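Long-range contacts in spermidine synthase (Corynebacterium glutamicum ATCC 13032, PDB 3GJY), which probably transfers the aminopropyl group of decarboxylated S-adenosylmethionine to putrescine, yielding spermidine for polyamine biosynthesis: residues Ser55-Val59 against Gly99-Met103; Glu248-Ser252 against Gln272-Glu276. One frame throughout, in Å; residues are numbered along the deposited sequence.

Contact 1: residues Ser55-Val59 against Gly99-Met103; sequences SSHIV and GACTM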
loop_
_atom_site.group_PDB
_atom_site.type_symbol
_atom_site.label_atom_id
_atom_site.label_comp_id
_atom_site.label_asym_id
_atom_site.label_seq_id
_atom_site.Cartn_x
_atom_site.Cartn_y
_atom_site.Cartn_z
ATOM N N SER A 55 -9.096 -7.919 6.549
ATOM C CA SER A 55 -8.429 -6.714 6.068
ATOM C C SER A 55 -7.132 -6.379 6.785
ATOM O O SER A 55 -6.259 -5.787 6.195
ATOM C CB SER A 55 -9.379 -5.533 6.075
ATOM O OG SER A 55 -10.346 -5.765 5.064
ATOM N N SER A 56 -7.036 -6.688 8.061
ATOM C CA SER A 56 -5.737 -6.614 8.722
ATOM C C SER A 56 -5.642 -7.651 9.845
ATOM O O SER A 56 -6.657 -8.228 10.259
ATOM C CB SER A 56 -5.447 -5.212 9.271
ATOM O OG SER A 56 -4.088 -5.180 9.652
ATOM N N HIS A 57 -4.421 -7.912 10.305
ATOM C CA HIS A 57 -4.198 -8.759 11.457
ATOM C C HIS A 57 -3.090 -8.154 12.275
ATOM O O HIS A 57 -2.083 -7.728 11.702
ATOM C CB HIS A 57 -3.863 -10.192 11.028
ATOM C CG HIS A 57 -3.667 -11.096 12.188
ATOM N ND1 HIS A 57 -2.474 -11.150 12.881
ATOM C CD2 HIS A 57 -4.522 -11.922 12.834
ATOM C CE1 HIS A 57 -2.612 -11.966 13.908
ATOM N NE2 HIS A 57 -3.831 -12.463 13.883
ATOM N N ILE A 58 -3.294 -8.075 13.593
ATOM C CA ILE A 58 -2.285 -7.494 14.484
ATOM C C ILE A 58 -2.070 -8.393 15.694
ATOM O O ILE A 58 -2.963 -9.176 16.079
ATOM C CB ILE A 58 -2.660 -6.093 14.962
ATOM C CG1 ILE A 58 -3.990 -6.088 15.734
ATOM C CG2 ILE A 58 -2.737 -5.142 13.756
ATOM C CD1 ILE A 58 -4.399 -4.695 16.275
ATOM N N VAL A 59 -0.877 -8.300 16.266
ATOM C CA VAL A 59 -0.627 -8.867 17.586
ATOM C C VAL A 59 -0.257 -7.675 18.455
ATOM O O VAL A 59 0.714 -6.950 18.168
ATOM C CB VAL A 59 0.518 -9.886 17.542
ATOM C CG1 VAL A 59 0.804 -10.379 18.971
ATOM C CG2 VAL A 59 0.193 -11.073 16.590
ATOM N N GLY A 99 -5.798 -0.726 6.060
ATOM C CA GLY A 99 -6.645 -1.345 7.064
ATOM C C GLY A 99 -6.015 -1.335 8.438
ATOM O O GLY A 99 -4.860 -1.746 8.616
ATOM N N ALA A 100 -6.810 -0.851 9.386
ATOM C CA ALA A 100 -6.462 -0.709 10.754
ATOM C C ALA A 100 -5.239 0.170 11.048
ATOM O O ALA A 100 -4.738 0.092 12.155
ATOM C CB ALA A 100 -6.261 -2.131 11.393
ATOM N N CYS A 101 -4.721 0.927 10.065
ATOM C CA CYS A 101 -3.423 1.610 10.219
ATOM C C CYS A 101 -2.245 0.681 10.493
ATOM O O CYS A 101 -1.230 1.113 11.036
ATOM C CB CYS A 101 -3.491 2.671 11.327
ATOM S SG CYS A 101 -4.667 4.004 11.026
ATOM N N THR A 102 -2.375 -0.591 10.113
ATOM C CA THR A 102 -1.347 -1.568 10.448
ATOM C C THR A 102 -0.022 -1.330 9.722
ATOM O O THR A 102 1.052 -1.465 10.340
ATOM C CB THR A 102 -1.896 -2.957 10.204
ATOM O OG1 THR A 102 -3.083 -3.104 11.017
ATOM C CG2 THR A 102 -0.841 -4.083 10.473
HETATM N N MSE A 103 -0.054 -1.004 8.428
HETATM C CA MSE A 103 1.180 -0.683 7.723
HETATM C C MSE A 103 1.877 0.556 8.341
HETATM O O MSE A 103 3.096 0.600 8.492
HETATM C CB MSE A 103 0.854 -0.436 6.240
HETATM C CG MSE A 103 2.010 -0.586 5.301
HETATM SE SE MSE A 103 2.447 -2.452 4.728
HETATM C CE MSE A 103 3.688 -2.954 6.183
#

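Contact 2: residues Glu248-Ser252 against Gln272-Glu276; sequences EFFSS and QYKDE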
loop_
_atom_site.group_PDB
_atom_site.type_symbol
_atom_site.label_atom_id
_atom_site.label_comp_id
_atom_site.label_asym_id
_atom_site.label_seq_id
_atom_site.Cartn_x
_atom_site.Cartn_y
_atom_site.Cartn_z
ATOM N N GLU A 248 16.325 4.728 -9.720
ATOM C CA GLU A 248 16.400 3.366 -10.239
ATOM C C GLU A 248 16.112 2.307 -9.181
ATOM O O GLU A 248 16.561 2.431 -8.054
ATOM C CB GLU A 248 17.800 3.098 -10.821
ATOM C CG GLU A 248 18.105 3.921 -12.024
ATOM C CD GLU A 248 19.409 3.542 -12.650
ATOM O OE1 GLU A 248 19.504 2.418 -13.188
ATOM O OE2 GLU A 248 20.326 4.381 -12.608
ATOM N N PHE A 249 15.339 1.294 -9.558
ATOM C CA PHE A 249 15.126 0.124 -8.728
ATOM C C PHE A 249 16.247 -0.876 -8.945
ATOM O O PHE A 249 16.936 -0.866 -9.987
ATOM C CB PHE A 249 13.763 -0.495 -9.048
ATOM C CG PHE A 249 12.604 0.350 -8.558
ATOM C CD1 PHE A 249 12.333 0.459 -7.183
ATOM C CD2 PHE A 249 11.872 1.108 -9.436
ATOM C CE1 PHE A 249 11.292 1.261 -6.723
ATOM C CE2 PHE A 249 10.817 1.898 -8.977
ATOM C CZ PHE A 249 10.554 1.993 -7.620
ATOM N N PHE A 250 16.421 -1.754 -7.974
ATOM C CA PHE A 250 17.483 -2.763 -8.043
ATOM C C PHE A 250 17.254 -3.687 -9.252
ATOM O O PHE A 250 16.115 -3.972 -9.660
ATOM C CB PHE A 250 17.573 -3.511 -6.700
ATOM C CG PHE A 250 17.925 -2.601 -5.540
ATOM C CD1 PHE A 250 19.173 -1.985 -5.477
ATOM C CD2 PHE A 250 17.006 -2.346 -4.538
ATOM C CE1 PHE A 250 19.506 -1.135 -4.409
ATOM C CE2 PHE A 250 17.328 -1.497 -3.466
ATOM C CZ PHE A 250 18.580 -0.909 -3.407
ATOM N N SER A 251 18.345 -4.117 -9.866
ATOM C CA SER A 251 18.250 -5.074 -10.949
ATOM C C SER A 251 18.146 -6.464 -10.380
ATOM O O SER A 251 18.611 -6.710 -9.268
ATOM C CB SER A 251 19.495 -5.004 -11.817
ATOM O OG SER A 251 19.468 -3.847 -12.627
ATOM N N SER A 252 17.548 -7.358 -11.156
ATOM C CA SER A 252 17.398 -8.735 -10.761
ATOM C C SER A 252 18.718 -9.408 -10.424
ATOM O O SER A 252 18.758 -10.272 -9.555
ATOM C CB SER A 252 16.615 -9.514 -11.818
ATOM O OG SER A 252 15.237 -9.399 -11.490
ATOM N N GLN A 272 7.889 -13.090 -5.811
ATOM C CA GLN A 272 8.983 -12.797 -6.746
ATOM C C GLN A 272 9.115 -11.273 -6.904
ATOM O O GLN A 272 8.114 -10.570 -7.056
ATOM C CB GLN A 272 8.673 -13.413 -8.125
ATOM C CG GLN A 272 8.638 -14.958 -8.082
ATOM C CD GLN A 272 8.028 -15.633 -9.299
ATOM O OE1 GLN A 272 7.475 -14.991 -10.201
ATOM N NE2 GLN A 272 8.090 -16.964 -9.303
ATOM N N TYR A 273 10.352 -10.802 -6.883
ATOM C CA TYR A 273 10.693 -9.431 -7.240
ATOM C C TYR A 273 10.991 -9.385 -8.738
ATOM O O TYR A 273 11.750 -10.209 -9.259
ATOM C CB TYR A 273 11.938 -8.983 -6.473
ATOM C CG TYR A 273 12.468 -7.626 -6.903
ATOM C CD1 TYR A 273 11.769 -6.454 -6.600
ATOM C CD2 TYR A 273 13.652 -7.505 -7.646
ATOM C CE1 TYR A 273 12.238 -5.217 -6.993
ATOM C CE2 TYR A 273 14.133 -6.253 -8.042
ATOM C CZ TYR A 273 13.419 -5.111 -7.722
ATOM O OH TYR A 273 13.868 -3.863 -8.093
ATOM N N LYS A 274 10.384 -8.418 -9.424
ATOM C CA LYS A 274 10.620 -8.249 -10.857
ATOM C C LYS A 274 11.113 -6.841 -11.105
ATOM O O LYS A 274 10.495 -5.840 -10.673
ATOM C CB LYS A 274 9.322 -8.461 -11.659
ATOM C CG LYS A 274 8.577 -9.776 -11.412
ATOM C CD LYS A 274 9.389 -10.995 -11.828
ATOM C CE LYS A 274 8.508 -12.203 -11.966
ATOM N NZ LYS A 274 9.383 -13.388 -12.143
ATOM N N ASP A 275 12.208 -6.761 -11.843
ATOM C CA ASP A 275 12.877 -5.489 -12.064
ATOM C C ASP A 275 12.237 -4.713 -13.214
ATOM O O ASP A 275 11.274 -5.184 -13.861
ATOM C CB ASP A 275 14.411 -5.672 -12.214
ATOM C CG ASP A 275 14.847 -6.365 -13.507
ATOM O OD1 ASP A 275 14.049 -6.548 -14.455
ATOM O OD2 ASP A 275 16.059 -6.674 -13.556
ATOM N N GLU A 276 12.742 -3.513 -13.448
ATOM C CA GLU A 276 12.153 -2.641 -14.481
ATOM C C GLU A 276 12.126 -3.267 -15.880
ATOM O O GLU A 276 11.119 -3.128 -16.585
ATOM C CB GLU A 276 12.888 -1.309 -14.537
ATOM C CG GLU A 276 12.321 -0.376 -15.560
ATOM C CD GLU A 276 12.955 0.982 -15.531
ATOM O OE1 GLU A 276 13.511 1.371 -14.500
ATOM O OE2 GLU A 276 12.926 1.669 -16.575
HETATM O O HOH W 1 14.931 0.497 -12.373
HETATM O O HOH W 2 15.085 -2.290 -12.025
HETATM O O HOH W 3 13.212 -9.427 -12.872
HETATM O O HOH W 4 14.340 -10.503 -9.353
#

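Contact 1: residues Ser55-Val59 against Gly99-Met103
Ser56 lays its side chain over the turn that leads into helix 102-110: its CB is 3.6 Å from Gly99 O and 3.8 Å from Ala100 CB. Its OG donates a hydrogen bond to Thr102 OG1 at 2.7 Å, the one direct hydrogen bond between the segments. Thr102 also packs against the strand beyond this bond, with Ile58 CG2 3.4 Å from Thr102 OG1 and His57 O 4.0 Å from Thr102 CG2. Ser56 and Ile58 point toward the turn while His57 points away, and its NE2 is hydrogen-bonded to Asp39. Ser55 breaks this pattern, forming with Ser56 a classic beta bulge opposite Ile48. Gly99 fits tightly here, since an ideal CB on it would lie 3.1 Å from Ser55 O. Positive phi at Ala100 (58°) and Cys101 (59°) bends the chain sharply, Thr102 N bonds to Gly99 O at 3.1 Å, and Cys101 takes the N-cap position. Met71 of helix 69-85 touches both Ser56 and Thr102. A formate, probably from the crystallisation liquor, lies near Gly99. This turn, after strand 92-96, corresponds to the glycine-rich loop of the Rossmann-like AdoMet-dependent transferase fold, which in relatives binds the nucleoside ligand and probably does so here.

Contact 2: residues Glu248-Ser252 against Gln272-Glu276
This is a mainly polar surface contact, in which the loop after strand 238-245 lies across the end of strand 272-274, an edge strand of the mixed Rossmann-like sheet, where it passes into helix 276-282. Two direct hydrogen bonds define it. Tyr273 points toward the loop and its OH donates to Phe250 O at 2.7 Å; that carbonyl sits near the plane of the Tyr273 ring, at its edge. Phe249 CB packs 3.5 Å from the same Tyr273 OH, while the tyrosine side chain also touches Ile260 and Leu264 of helix 255-264 and Ala224 and Met243 of the sheet. The second bond runs from Ser252 N to Asp275 OD2 at 2.9 Å, with an N-H...O angle of 165°. Asp275 is the N-cap of helix 276-282, and its OD1 accepts from Trp278 N, so one carboxylate both caps the helix and holds the loop. Nearest CA atoms, those of Ser251 and Asp275, are 5.5 Å apart, and waters fill the gaps. Water 1 accepts from Phe249 N at 3.0 Å and lies 2.7 Å from Glu276 OE1, and water 2 accepts from Glu276 N at 3.0 Å. Farther along, water 4 donates to Tyr273 O at 2.6 Å and is hydrogen-bonded to Ser252 OG, also at 2.6 Å.

Following the chain from the N terminus, the antiparallel sheet comes first, and its last strand, 53-59, supplies one side of contact 1. The chain then runs through helix 69-85 and strand 92-96 before returning at 99-103, so contact 1 closes a loop that joins the N-terminal sheet to the start of the Rossmann-like domain. Contact 2 opens much later, after strand 238-245, and closes a shorter loop around helix 255-264, fastening the 272-274 edge of the mixed sheet. The two loops follow in series and neither nest nor cross. Contacts 1 and 2 lie on opposite sides of the chain's centre, their centres about 27 Å and their nearest atoms about 15 Å apart.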